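Local coordinates for protein acetylene hydratase Ahy (PDB 2E7Z) that catalyses the hydration of acetylene to acetaldehyde with a tungsten-bis(molybdopterin guanine dinucleotide) cofactor and one [4Fe-4S] cluster, at residues A[327-341]-A[376-388]. Numbering follows the deposited sequence. Where two conformers were deposited one is given.
Sequences PHSDLVPISKIQMHE and YGVKYFHNMGAFM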
# COMPACT_ATOMS: atom_id res chain seq x y z
N PRO A 327 10.23 3.20 -15.54
CA PRO A 327 9.18 3.91 -16.28
C PRO A 327 8.88 3.17 -17.58
O PRO A 327 9.80 2.64 -18.20
CB PRO A 327 9.79 5.29 -16.53
CG PRO A 327 10.82 5.47 -15.41
CD PRO A 327 11.40 4.06 -15.28
N HIS A 328 7.61 3.09 -17.97
CA HIS A 328 7.27 2.27 -19.14
C HIS A 328 7.96 2.83 -20.38
O HIS A 328 7.92 4.04 -20.63
CB HIS A 328 5.76 2.26 -19.34
CG HIS A 328 5.27 1.17 -20.25
ND1 HIS A 328 5.57 1.12 -21.60
CD2 HIS A 328 4.50 0.09 -19.99
CE1 HIS A 328 4.98 0.05 -22.13
NE2 HIS A 328 4.34 -0.59 -21.17
N SER A 329 8.64 1.96 -21.14
CA SER A 329 9.44 2.40 -22.27
C SER A 329 8.64 3.06 -23.39
O SER A 329 9.21 3.82 -24.17
CB SER A 329 10.26 1.23 -22.85
OG SER A 329 9.38 0.22 -23.32
N ASP A 330 7.33 2.80 -23.46
CA ASP A 330 6.50 3.28 -24.58
C ASP A 330 5.83 4.63 -24.27
O ASP A 330 5.24 5.22 -25.17
CB ASP A 330 5.33 2.32 -24.86
CG ASP A 330 5.75 0.99 -25.48
OD1 ASP A 330 6.86 0.87 -26.08
OD2 ASP A 330 4.91 0.06 -25.38
N LEU A 331 5.89 5.09 -23.01
CA LEU A 331 5.01 6.15 -22.51
C LEU A 331 5.79 7.34 -21.95
O LEU A 331 6.96 7.19 -21.56
CB LEU A 331 4.09 5.58 -21.41
CG LEU A 331 3.36 4.28 -21.70
CD1 LEU A 331 2.58 3.83 -20.45
CD2 LEU A 331 2.43 4.49 -22.91
N VAL A 332 5.16 8.51 -21.90
CA VAL A 332 5.76 9.64 -21.18
C VAL A 332 5.76 9.31 -19.70
O VAL A 332 4.71 9.03 -19.14
CB VAL A 332 5.00 10.95 -21.42
CG1 VAL A 332 5.62 12.08 -20.63
CG2 VAL A 332 4.98 11.28 -22.92
N PRO A 333 6.93 9.28 -19.05
CA PRO A 333 6.94 8.89 -17.62
C PRO A 333 6.05 9.77 -16.73
O PRO A 333 6.06 11.01 -16.83
CB PRO A 333 8.43 8.99 -17.21
CG PRO A 333 9.13 8.77 -18.51
CD PRO A 333 8.29 9.53 -19.54
N ILE A 334 5.31 9.11 -15.85
CA ILE A 334 4.55 9.84 -14.83
C ILE A 334 5.52 10.74 -14.04
O ILE A 334 5.19 11.88 -13.70
CB ILE A 334 3.86 8.84 -13.91
CG1 ILE A 334 2.68 8.19 -14.66
CG2 ILE A 334 3.40 9.49 -12.60
CD1 ILE A 334 2.02 7.01 -13.91
N SER A 335 6.73 10.23 -13.77
CA SER A 335 7.70 11.00 -13.02
C SER A 335 8.01 12.33 -13.68
O SER A 335 8.22 13.31 -12.97
CB SER A 335 9.03 10.23 -12.92
OG SER A 335 8.84 9.00 -12.23
N LYS A 336 8.04 12.35 -15.01
CA LYS A 336 8.37 13.59 -15.73
C LYS A 336 7.18 14.56 -15.68
O LYS A 336 7.35 15.76 -15.50
CB LYS A 336 8.76 13.25 -17.16
CG LYS A 336 9.97 12.33 -17.23
CD LYS A 336 10.63 12.39 -18.60
CE LYS A 336 12.13 12.18 -18.48
NZ LYS A 336 12.75 13.16 -17.56
N ILE A 337 5.96 14.01 -15.81
CA ILE A 337 4.73 14.82 -15.72
C ILE A 337 4.64 15.48 -14.33
O ILE A 337 4.20 16.61 -14.20
CB ILE A 337 3.46 13.98 -16.10
CG1 ILE A 337 3.58 13.60 -17.57
CG2 ILE A 337 2.18 14.78 -15.83
CD1 ILE A 337 2.58 12.55 -18.04
N GLN A 338 5.11 14.77 -13.31
CA GLN A 338 5.04 15.28 -11.93
C GLN A 338 5.92 16.52 -11.66
O GLN A 338 5.68 17.22 -10.69
CB GLN A 338 5.39 14.18 -10.93
CG GLN A 338 4.36 13.08 -10.91
CD GLN A 338 4.69 11.95 -9.96
OE1 GLN A 338 5.88 11.61 -9.81
NE2 GLN A 338 3.67 11.32 -9.33
N MET A 339 6.96 16.76 -12.48
CA MET A 339 7.77 18.00 -12.38
C MET A 339 8.31 18.20 -10.99
O MET A 339 8.28 19.31 -10.45
CB MET A 339 6.93 19.21 -12.79
CG MET A 339 6.71 19.27 -14.26
SD MET A 339 5.75 20.73 -14.78
CE MET A 339 6.70 22.10 -14.09
N HIS A 340 8.88 17.13 -10.42
CA HIS A 340 9.62 17.27 -9.16
C HIS A 340 10.77 18.27 -9.21
O HIS A 340 11.07 18.90 -8.21
CB HIS A 340 10.16 15.91 -8.71
CG HIS A 340 9.07 14.92 -8.45
ND1 HIS A 340 8.23 15.01 -7.35
CD2 HIS A 340 8.67 13.83 -9.15
CE1 HIS A 340 7.36 14.01 -7.39
NE2 HIS A 340 7.61 13.27 -8.46
N GLU A 341 11.36 18.44 -10.38
CA GLU A 341 12.47 19.39 -10.40
C GLU A 341 11.99 20.81 -10.17
O GLU A 341 12.76 21.61 -9.61
CB GLU A 341 13.35 19.25 -11.65
CG GLU A 341 14.60 20.12 -11.58
CD GLU A 341 15.63 19.60 -10.60
OE1 GLU A 341 16.13 18.48 -10.80
OE2 GLU A 341 15.99 20.34 -9.66
N TYR A 376 17.71 5.35 -15.70
CA TYR A 376 16.32 5.46 -16.18
C TYR A 376 16.03 6.73 -16.97
O TYR A 376 14.95 6.86 -17.56
CB TYR A 376 15.35 5.30 -14.99
CG TYR A 376 15.42 3.93 -14.36
CD1 TYR A 376 15.06 2.79 -15.08
CD2 TYR A 376 15.87 3.77 -13.05
CE1 TYR A 376 15.18 1.54 -14.52
CE2 TYR A 376 15.96 2.52 -12.47
CZ TYR A 376 15.64 1.40 -13.21
OH TYR A 376 15.75 0.15 -12.64
N GLY A 377 16.96 7.68 -16.97
CA GLY A 377 16.74 8.94 -17.65
C GLY A 377 15.75 9.83 -16.92
O GLY A 377 15.21 10.78 -17.49
N VAL A 378 15.52 9.52 -15.65
CA VAL A 378 14.57 10.25 -14.82
C VAL A 378 15.25 10.50 -13.49
O VAL A 378 15.50 9.55 -12.74
CB VAL A 378 13.25 9.46 -14.62
CG1 VAL A 378 12.38 10.11 -13.61
CG2 VAL A 378 12.50 9.37 -15.94
N LYS A 379 15.55 11.76 -13.20
CA LYS A 379 16.26 12.13 -11.97
C LYS A 379 15.42 11.81 -10.74
O LYS A 379 15.93 11.26 -9.76
CB LYS A 379 16.59 13.61 -11.98
CG LYS A 379 17.25 14.08 -10.69
CD LYS A 379 17.71 15.51 -10.82
CE LYS A 379 18.16 16.03 -9.48
NZ LYS A 379 18.60 17.44 -9.62
N TYR A 380 14.14 12.16 -10.80
CA TYR A 380 13.21 11.88 -9.71
C TYR A 380 12.29 10.74 -10.14
O TYR A 380 11.21 10.97 -10.69
CB TYR A 380 12.38 13.13 -9.37
CG TYR A 380 13.21 14.25 -8.80
CD1 TYR A 380 13.58 14.25 -7.46
CD2 TYR A 380 13.66 15.29 -9.62
CE1 TYR A 380 14.31 15.27 -6.93
CE2 TYR A 380 14.44 16.32 -9.09
CZ TYR A 380 14.76 16.29 -7.74
OH TYR A 380 15.48 17.29 -7.15
N PHE A 381 12.70 9.50 -9.89
CA PHE A 381 12.02 8.32 -10.36
C PHE A 381 10.99 8.04 -9.29
O PHE A 381 11.30 7.59 -8.20
CB PHE A 381 13.04 7.18 -10.50
CG PHE A 381 12.47 5.83 -10.81
CD1 PHE A 381 11.24 5.65 -11.43
CD2 PHE A 381 13.23 4.69 -10.51
CE1 PHE A 381 10.76 4.37 -11.70
CE2 PHE A 381 12.76 3.40 -10.80
CZ PHE A 381 11.53 3.24 -11.40
N HIS A 382 9.73 8.35 -9.61
CA HIS A 382 8.61 8.16 -8.68
C HIS A 382 8.22 6.69 -8.77
O HIS A 382 7.25 6.33 -9.42
CB HIS A 382 7.44 9.06 -9.08
CG HIS A 382 6.31 9.03 -8.12
ND1 HIS A 382 5.24 8.17 -8.27
CD2 HIS A 382 6.07 9.74 -6.99
CE1 HIS A 382 4.37 8.39 -7.30
NE2 HIS A 382 4.85 9.33 -6.50
N ASN A 383 9.01 5.84 -8.10
CA ASN A 383 8.81 4.40 -8.19
C ASN A 383 7.72 3.93 -7.24
O ASN A 383 7.92 3.89 -6.01
CB ASN A 383 10.17 3.76 -7.92
CG ASN A 383 10.26 2.26 -8.25
OD1 ASN A 383 11.20 1.61 -7.79
ND2 ASN A 383 9.32 1.70 -9.01
N MET A 384 6.57 3.59 -7.82
CA MET A 384 5.33 3.16 -7.13
C MET A 384 4.70 4.33 -6.39
O MET A 384 3.71 4.89 -6.89
CB MET A 384 5.59 1.93 -6.21
CG MET A 384 6.42 0.78 -6.84
SD MET A 384 5.83 0.20 -8.45
CE MET A 384 4.53 -0.94 -7.90
N GLY A 385 5.30 4.75 -5.27
CA GLY A 385 4.88 5.96 -4.53
C GLY A 385 6.15 6.47 -3.90
O GLY A 385 6.88 5.66 -3.32
N ALA A 386 6.46 7.75 -4.06
CA ALA A 386 7.78 8.23 -3.66
C ALA A 386 7.77 9.69 -3.29
O ALA A 386 6.88 10.46 -3.68
CB ALA A 386 8.82 7.98 -4.79
N PHE A 387 8.81 10.05 -2.56
CA PHE A 387 9.08 11.44 -2.13
C PHE A 387 7.91 11.85 -1.25
O PHE A 387 7.06 12.68 -1.60
CB PHE A 387 9.32 12.38 -3.32
CG PHE A 387 10.18 11.76 -4.40
CD1 PHE A 387 11.44 11.27 -4.09
CD2 PHE A 387 9.75 11.66 -5.71
CE1 PHE A 387 12.24 10.68 -5.06
CE2 PHE A 387 10.58 11.08 -6.71
CZ PHE A 387 11.82 10.59 -6.35
N MET A 388 7.85 11.21 -0.10
CA MET A 388 6.63 11.24 0.72
C MET A 388 6.85 11.86 2.07
O MET A 388 7.85 11.61 2.77
CB MET A 388 6.09 9.82 0.92
CG MET A 388 5.96 9.01 -0.37
SD MET A 388 5.16 7.40 -0.12
CE MET A 388 6.55 6.41 0.51
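Ser-335 OG is anti to its carbonyl carbon (chi1 -61°), which turns it to the backbone of His-382. There His-382 N donates to Ser-335 OG at 2.8 Å, nearly straight at 163°. Glu-470 also bonds this hydroxyl. In His-382 CG is anti to the backbone N (chi1 -175°), and one face of the ring meets the Gln-338 amide. Gln-338 NE2 sits over the ring centre, with the two planes perpendicular. His-340 NE2 donates to Gln-338 OE1 at 2.8 Å, from above the carbonyl plane. His-340 ND1 is hydrogen-bonded to Tyr-362 OH. His-340 CB covers a face of Tyr-380, a CH-pi contact 3.9 Å from the ring centroid. The edge of Phe-387 meets one face of the His-340 ring, with centroids 5.0 Å apart. Replacing His-340 with an alanine would probably leave Gln-338 OE1 and Tyr-362 OH without this partner and open a gap beside Phe-387. Glu-341 OE1 forms a salt bridge to Lys-379 NZ at 2.9 Å through its syn lone pair. At the other end, Pro-327 CD packs 3.6 Å from Phe-381 CE1. His-340, Tyr-380 and Phe-387 close an aromatic cluster across the contact, within the molybdopterin oxidoreductase family region; the His-382 side chain lies about 7 Å from that of cofactor-binding Glu-109.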